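Local coordinates for protein aspartate semialdehyde dehydrogenase (Francisella tularensis subsp. tularensis, PDB 4WOJ) that probably catalyses the NADPH-dependent reductive dephosphorylation of L-aspartyl-4-phosphate to L-aspartate-semialdehyde, a step towards lysine, threonine and methionine, at residues E292-I297 with V304-N309; G332-S337 with D342-F347. All coordinates share one frame; numbering follows the deposited sequence.

How the interactions relate
Two successive contacts in the dimerisation domain illustrate how the edge of a mixed sheet is paired on one side and covered by a helix. Reading from the N terminus, interaction 1 comes first: helix 290-298 turns back through a short loop onto the edge strand 304-307. The chain then passes through helix 311-317 before interaction 2 closes a beta hairpin between 332-337 and 342-347. The loops follow one another in series, without crossing. Strands 304-307 and 329-336 are neighbours in the sheet, and the contacts meet directly: Ile293 and Lys294 on the helix pack against Phe344 and Ile334 on the hairpin, while Asn309 OD1 probably bonds to Arg333 NE, 2.7 Å apart.

Interaction 1 of 2, residues E292-I297 with V304-N309. With NA (sodium ion), chain F.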
loop_
_atom_site.group_PDB
_atom_site.type_symbol
_atom_site.label_atom_id
_atom_site.label_comp_id
_atom_site.label_asym_id
_atom_site.label_seq_id
_atom_site.Cartn_x
_atom_site.Cartn_y
_atom_site.Cartn_z
ATOM N N GLU B 292 -8.954 -9.903 -23.769
ATOM C CA GLU B 292 -8.281 -11.176 -23.868
ATOM C C GLU B 292 -7.568 -11.457 -22.544
ATOM O O GLU B 292 -7.530 -12.575 -22.077
ATOM C CB GLU B 292 -7.260 -11.162 -24.992
ATOM C CG GLU B 292 -7.844 -10.980 -26.377
ATOM C CD GLU B 292 -6.731 -10.848 -27.446
ATOM O OE1 GLU B 292 -6.496 -11.787 -28.231
ATOM O OE2 GLU B 292 -6.046 -9.815 -27.466
ATOM N N ILE B 293 -6.999 -10.410 -21.959
ATOM C CA ILE B 293 -6.276 -10.485 -20.696
ATOM C C ILE B 293 -7.248 -10.926 -19.566
ATOM O O ILE B 293 -6.931 -11.845 -18.803
ATOM C CB ILE B 293 -5.581 -9.125 -20.408
ATOM C CG1 ILE B 293 -4.391 -8.938 -21.338
ATOM C CG2 ILE B 293 -5.120 -8.997 -18.967
ATOM C CD1 ILE B 293 -3.927 -7.503 -21.476
ATOM N N LYS B 294 -8.428 -10.312 -19.486
ATOM C CA LYS B 294 -9.415 -10.688 -18.444
ATOM C C LYS B 294 -9.813 -12.127 -18.658
ATOM O O LYS B 294 -9.838 -12.914 -17.732
ATOM C CB LYS B 294 -10.673 -9.824 -18.491
ATOM C CG LYS B 294 -10.444 -8.312 -18.289
ATOM C CD LYS B 294 -11.504 -7.367 -18.871
ATOM C CE LYS B 294 -12.966 -7.718 -18.506
ATOM N NZ LYS B 294 -13.145 -8.404 -17.197
ATOM N N GLN B 295 -10.062 -12.479 -19.915
ATOM C CA GLN B 295 -10.504 -13.829 -20.230
ATOM C C GLN B 295 -9.509 -14.841 -19.664
ATOM O O GLN B 295 -9.856 -15.659 -18.810
ATOM C CB GLN B 295 -10.713 -14.002 -21.743
ATOM C CG GLN B 295 -11.221 -15.383 -22.131
ATOM C CD GLN B 295 -12.617 -15.681 -21.560
ATOM O OE1 GLN B 295 -13.383 -14.767 -21.208
ATOM N NE2 GLN B 295 -12.955 -16.968 -21.472
ATOM N N LYS B 296 -8.274 -14.749 -20.139
ATOM C CA LYS B 296 -7.187 -15.615 -19.669
ATOM C C LYS B 296 -7.103 -15.615 -18.136
ATOM O O LYS B 296 -7.015 -16.673 -17.531
ATOM C CB LYS B 296 -5.827 -15.175 -20.212
ATOM C CG LYS B 296 -5.810 -14.940 -21.711
ATOM C CD LYS B 296 -5.056 -16.007 -22.452
ATOM C CE LYS B 296 -4.880 -15.588 -23.894
ATOM N NZ LYS B 296 -5.202 -16.737 -24.771
ATOM N N ILE B 297 -7.103 -14.430 -17.528
ATOM C CA ILE B 297 -6.978 -14.348 -16.083
ATOM C C ILE B 297 -8.106 -15.184 -15.418
ATOM O O ILE B 297 -7.857 -15.994 -14.531
ATOM C CB ILE B 297 -7.013 -12.904 -15.560
ATOM C CG1 ILE B 297 -5.635 -12.277 -15.667
ATOM C CG2 ILE B 297 -7.491 -12.871 -14.090
ATOM C CD1 ILE B 297 -5.644 -10.782 -15.477
ATOM N N VAL B 304 -9.562 -17.847 -8.821
ATOM C CA VAL B 304 -9.434 -16.509 -9.399
ATOM C C VAL B 304 -10.821 -15.881 -9.487
ATOM O O VAL B 304 -11.720 -16.460 -10.029
ATOM C CB VAL B 304 -8.798 -16.566 -10.804
ATOM C CG1 VAL B 304 -8.916 -15.244 -11.537
ATOM C CG2 VAL B 304 -7.347 -16.928 -10.678
ATOM N N LYS B 305 -10.978 -14.679 -8.955
ATOM C CA LYS B 305 -12.271 -14.017 -8.930
ATOM C C LYS B 305 -12.110 -12.635 -9.491
ATOM O O LYS B 305 -11.502 -11.769 -8.876
ATOM C CB LYS B 305 -12.777 -13.956 -7.501
ATOM C CG LYS B 305 -14.124 -13.317 -7.377
ATOM C CD LYS B 305 -14.668 -13.544 -5.971
ATOM C CE LYS B 305 -16.173 -13.303 -5.910
ATOM N NZ LYS B 305 -16.399 -11.866 -5.626
ATOM N N VAL B 306 -12.637 -12.429 -10.682
ATOM C CA VAL B 306 -12.459 -11.142 -11.309
ATOM C C VAL B 306 -13.470 -10.141 -10.776
ATOM O O VAL B 306 -14.621 -10.448 -10.587
ATOM C CB VAL B 306 -12.535 -11.232 -12.801
ATOM C CG1 VAL B 306 -12.498 -9.852 -13.403
ATOM C CG2 VAL B 306 -11.371 -12.068 -13.309
ATOM N N ILE B 307 -12.988 -8.953 -10.509
ATOM C CA ILE B 307 -13.784 -7.901 -9.954
ATOM C C ILE B 307 -13.816 -6.810 -10.991
ATOM O O ILE B 307 -12.789 -6.246 -11.330
ATOM C CB ILE B 307 -13.131 -7.353 -8.695
ATOM C CG1 ILE B 307 -12.889 -8.467 -7.702
ATOM C CG2 ILE B 307 -14.003 -6.313 -8.056
ATOM C CD1 ILE B 307 -14.109 -9.301 -7.376
ATOM N N ASP B 308 -15.015 -6.503 -11.453
ATOM C CA ASP B 308 -15.225 -5.578 -12.534
ATOM C C ASP B 308 -14.742 -4.196 -12.154
ATOM O O ASP B 308 -14.885 -3.752 -11.013
ATOM C CB ASP B 308 -16.722 -5.598 -12.891
ATOM C CG ASP B 308 -17.100 -4.565 -13.894
ATOM O OD1 ASP B 308 -16.635 -4.639 -15.046
ATOM O OD2 ASP B 308 -17.879 -3.653 -13.538
ATOM N N ASN B 309 -14.158 -3.519 -13.126
ATOM C CA ASN B 309 -13.424 -2.295 -12.878
ATOM C C ASN B 309 -14.353 -1.116 -12.747
ATOM O O ASN B 309 -14.404 -0.255 -13.608
ATOM C CB ASN B 309 -12.427 -2.064 -14.003
ATOM C CG ASN B 309 -11.393 -1.010 -13.670
ATOM O OD1 ASN B 309 -11.211 -0.622 -12.517
ATOM N ND2 ASN B 309 -10.710 -0.554 -14.674
HETATM NA NA NA F . -16.265 -11.108 -11.433
HETATM O O HOH W 1 -16.866 -11.058 -9.330
#
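Val306 faces two ways: its carbonyl oxygen O binds the sodium ion at 2.0 Å, while its isopropyl group meets segment 292-297 of helix 290-298. A water also lies 2.2 Å from the ion; both distances are short for sodium, so the site is best read with caution. The setting is a beta-alpha-beta crossover of the dimerisation domain, in which helix 290-298 links strand 275-284 to the parallel edge strand 304-307, with strands 343-351 and 329-336 lying between them. The helix runs roughly antiparallel to this last strand, at 148°, and no hydrogen bond joins the two segments. Apolar branches do the joining. Ile297 offers its CG2 methyl to both valines at once, 3.8 Å from Val304 CG1 and 4.0 Å from Val306 CG2. In Val306, CG1 stands anti to the backbone N (chi1 174°), which puts CG2 beside that nitrogen, where it meets Ile297 CG2, while CG1 meets Lys294. The side chains cross at about right angles, and Ile331 and Ile334 of the neighbouring strand 329-336 extend the same apolar layer. Lys294 bends at its third torsion (50°) to bring NZ within 4.1 Å of Val306 CG1; from there NZ is still 5.6 Å from Asp308 OD1, too far for an ion pair. At the other end of the contact, Val304 CG1 rests 3.3 Å from the carbonyl O of Ile297.

Interaction 2 of 2, residues G332-S337 with D342-F347; sequences GRIKSS and DIFHCF
The strands 332-336 and 343-347 run antiparallel at 176°, and a beta bulge interrupts their pairing: between the hydrogen-bonded pairs Gly332 with Phe347 and Lys335 with His345, Arg333 and Ile334 stand opposite the single residue Cys346. Gly332 N reaches Phe347 O at 2.7 Å, and Lys335 N reaches His345 O at 2.9 Å, each with its return bond. In the bulge Arg333 is left-handed (phi 58°), and Ile334 turns its CA hydrogen to His345 O, 3.3 Å from CA. On one face, Ile334 CG1 lies 3.8 Å from Cys346 CB. On the other, bonds at both nitrogens would limit the rotation of the histidine ring: ND1 bonds to Thr281 on the next strand, while Ser337 OG, which also accepts from Leu339 N, approaches NE2 obliquely from outside the ring plane at 2.5 Å, a hydrogen bond so short that its detail is doubtful. With CB already directed at strand 343-347, OG anti to the backbone N (chi1 -175°) ends beside the ring. The Lys335 chain passes obliquely, CE 4.0 Å from His345 CD2, and carries its ammonium on to Gly265 and Glu244 of the second subunit. Arg333, whose NE bonds to Asn309 OD1 of its own chain, also forms a salt bridge with that Glu244. Together these contacts define a bulged beta hairpin whose face bearing Lys335, His345 and Phe347 contributes to the homodimer interface.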
loop_
_atom_site.group_PDB
_atom_site.type_symbol
_atom_site.label_atom_id
_atom_site.label_comp_id
_atom_site.label_asym_id
_atom_site.label_seq_id
_atom_site.Cartn_x
_atom_site.Cartn_y
_atom_site.Cartn_z
ATOM N N GLY B 332 -8.584 -7.249 -9.759
ATOM C CA GLY B 332 -9.386 -6.219 -10.402
ATOM C C GLY B 332 -8.577 -5.040 -10.847
ATOM O O GLY B 332 -7.379 -5.096 -10.865
ATOM N N ARG B 333 -9.266 -3.978 -11.229
ATOM C CA ARG B 333 -8.647 -2.785 -11.717
ATOM C C ARG B 333 -7.796 -3.162 -12.944
ATOM O O ARG B 333 -6.790 -2.552 -13.219
ATOM C CB ARG B 333 -7.823 -2.103 -10.626
ATOM C CG ARG B 333 -8.606 -1.702 -9.374
ATOM C CD ARG B 333 -9.710 -0.682 -9.619
ATOM N NE ARG B 333 -9.364 0.253 -10.691
ATOM C CZ ARG B 333 -8.597 1.343 -10.579
ATOM N NH1 ARG B 333 -8.040 1.686 -9.426
ATOM N NH2 ARG B 333 -8.376 2.105 -11.655
ATOM N N ILE B 334 -8.243 -4.173 -13.670
ATOM C CA ILE B 334 -7.527 -4.689 -14.804
ATOM C C ILE B 334 -7.632 -3.695 -15.950
ATOM O O ILE B 334 -8.684 -3.470 -16.489
ATOM C CB ILE B 334 -8.063 -6.063 -15.256
ATOM C CG1 ILE B 334 -7.909 -7.087 -14.124
ATOM C CG2 ILE B 334 -7.328 -6.535 -16.510
ATOM C CD1 ILE B 334 -8.868 -8.258 -14.197
ATOM N N LYS B 335 -6.523 -3.099 -16.319
ATOM C CA LYS B 335 -6.556 -2.078 -17.335
ATOM C C LYS B 335 -5.272 -2.070 -18.119
ATOM O O LYS B 335 -4.236 -2.585 -17.689
ATOM C CB LYS B 335 -6.800 -0.735 -16.685
ATOM C CG LYS B 335 -5.667 -0.266 -15.815
ATOM C CD LYS B 335 -5.948 1.094 -15.208
ATOM C CE LYS B 335 -4.655 1.763 -14.754
ATOM N NZ LYS B 335 -4.842 2.525 -13.484
ATOM N N SER B 336 -5.353 -1.492 -19.290
ATOM C CA SER B 336 -4.183 -1.291 -20.150
ATOM C C SER B 336 -3.421 -0.118 -19.596
ATOM O O SER B 336 -3.908 0.619 -18.761
ATOM C CB SER B 336 -4.633 -0.977 -21.564
ATOM O OG SER B 336 -5.407 0.196 -21.507
ATOM N N SER B 337 -2.212 0.038 -20.059
ATOM C CA SER B 337 -1.225 0.928 -19.480
ATOM C C SER B 337 -0.713 1.915 -20.550
ATOM O O SER B 337 -0.633 1.581 -21.704
ATOM C CB SER B 337 -0.035 0.084 -18.997
ATOM O OG SER B 337 0.935 0.869 -18.317
ATOM N N ASP B 342 2.289 -3.267 -24.502
ATOM C CA ASP B 342 2.274 -4.631 -23.962
ATOM C C ASP B 342 2.169 -4.748 -22.416
ATOM O O ASP B 342 2.260 -5.824 -21.865
ATOM C CB ASP B 342 3.470 -5.435 -24.487
ATOM C CG ASP B 342 4.805 -4.737 -24.292
ATOM O OD1 ASP B 342 4.844 -3.747 -23.548
ATOM O OD2 ASP B 342 5.833 -5.200 -24.884
ATOM N N ILE B 343 1.979 -3.639 -21.722
ATOM C CA ILE B 343 1.939 -3.675 -20.268
ATOM C C ILE B 343 0.517 -3.505 -19.828
ATOM O O ILE B 343 -0.182 -2.694 -20.368
ATOM C CB ILE B 343 2.834 -2.577 -19.642
ATOM C CG1 ILE B 343 4.300 -2.864 -19.996
ATOM C CG2 ILE B 343 2.604 -2.494 -18.135
ATOM C CD1 ILE B 343 5.263 -1.785 -19.566
ATOM N N PHE B 344 0.073 -4.305 -18.885
ATOM C CA PHE B 344 -1.225 -4.025 -18.205
ATOM C C PHE B 344 -1.041 -3.913 -16.713
ATOM O O PHE B 344 -0.037 -4.333 -16.168
ATOM C CB PHE B 344 -2.311 -5.054 -18.535
ATOM C CG PHE B 344 -2.224 -6.329 -17.745
ATOM C CD1 PHE B 344 -1.446 -7.382 -18.194
ATOM C CD2 PHE B 344 -3.030 -6.530 -16.624
ATOM C CE1 PHE B 344 -1.384 -8.572 -17.502
ATOM C CE2 PHE B 344 -2.957 -7.709 -15.922
ATOM C CZ PHE B 344 -2.127 -8.732 -16.348
ATOM N N HIS B 345 -2.018 -3.284 -16.080
ATOM C CA HIS B 345 -2.081 -3.158 -14.611
ATOM C C HIS B 345 -3.276 -3.883 -14.060
ATOM O O HIS B 345 -4.309 -3.976 -14.723
ATOM C CB HIS B 345 -2.248 -1.701 -14.218
ATOM C CG HIS B 345 -1.247 -0.785 -14.850
ATOM N ND1 HIS B 345 0.017 -0.586 -14.337
ATOM C CD2 HIS B 345 -1.328 -0.003 -15.954
ATOM C CE1 HIS B 345 0.665 0.281 -15.086
ATOM N NE2 HIS B 345 -0.134 0.660 -16.064
ATOM N N CYS B 346 -3.150 -4.359 -12.825
ATOM C CA CYS B 346 -4.251 -4.909 -12.081
ATOM C C CYS B 346 -3.860 -4.846 -10.640
ATOM O O CYS B 346 -2.739 -4.496 -10.350
ATOM C CB CYS B 346 -4.570 -6.349 -12.474
ATOM S SG CYS B 346 -3.219 -7.515 -12.326
ATOM N N PHE B 347 -4.831 -5.117 -9.766
ATOM C CA PHE B 347 -4.676 -5.138 -8.304
ATOM C C PHE B 347 -5.330 -6.405 -7.797
ATOM O O PHE B 347 -6.440 -6.688 -8.165
ATOM C CB PHE B 347 -5.384 -3.934 -7.658
ATOM C CG PHE B 347 -5.024 -3.688 -6.218
ATOM C CD1 PHE B 347 -3.893 -2.997 -5.876
ATOM C CD2 PHE B 347 -5.891 -4.091 -5.176
ATOM C CE1 PHE B 347 -3.587 -2.752 -4.545
ATOM C CE2 PHE B 347 -5.595 -3.849 -3.853
ATOM C CZ PHE B 347 -4.432 -3.178 -3.530
#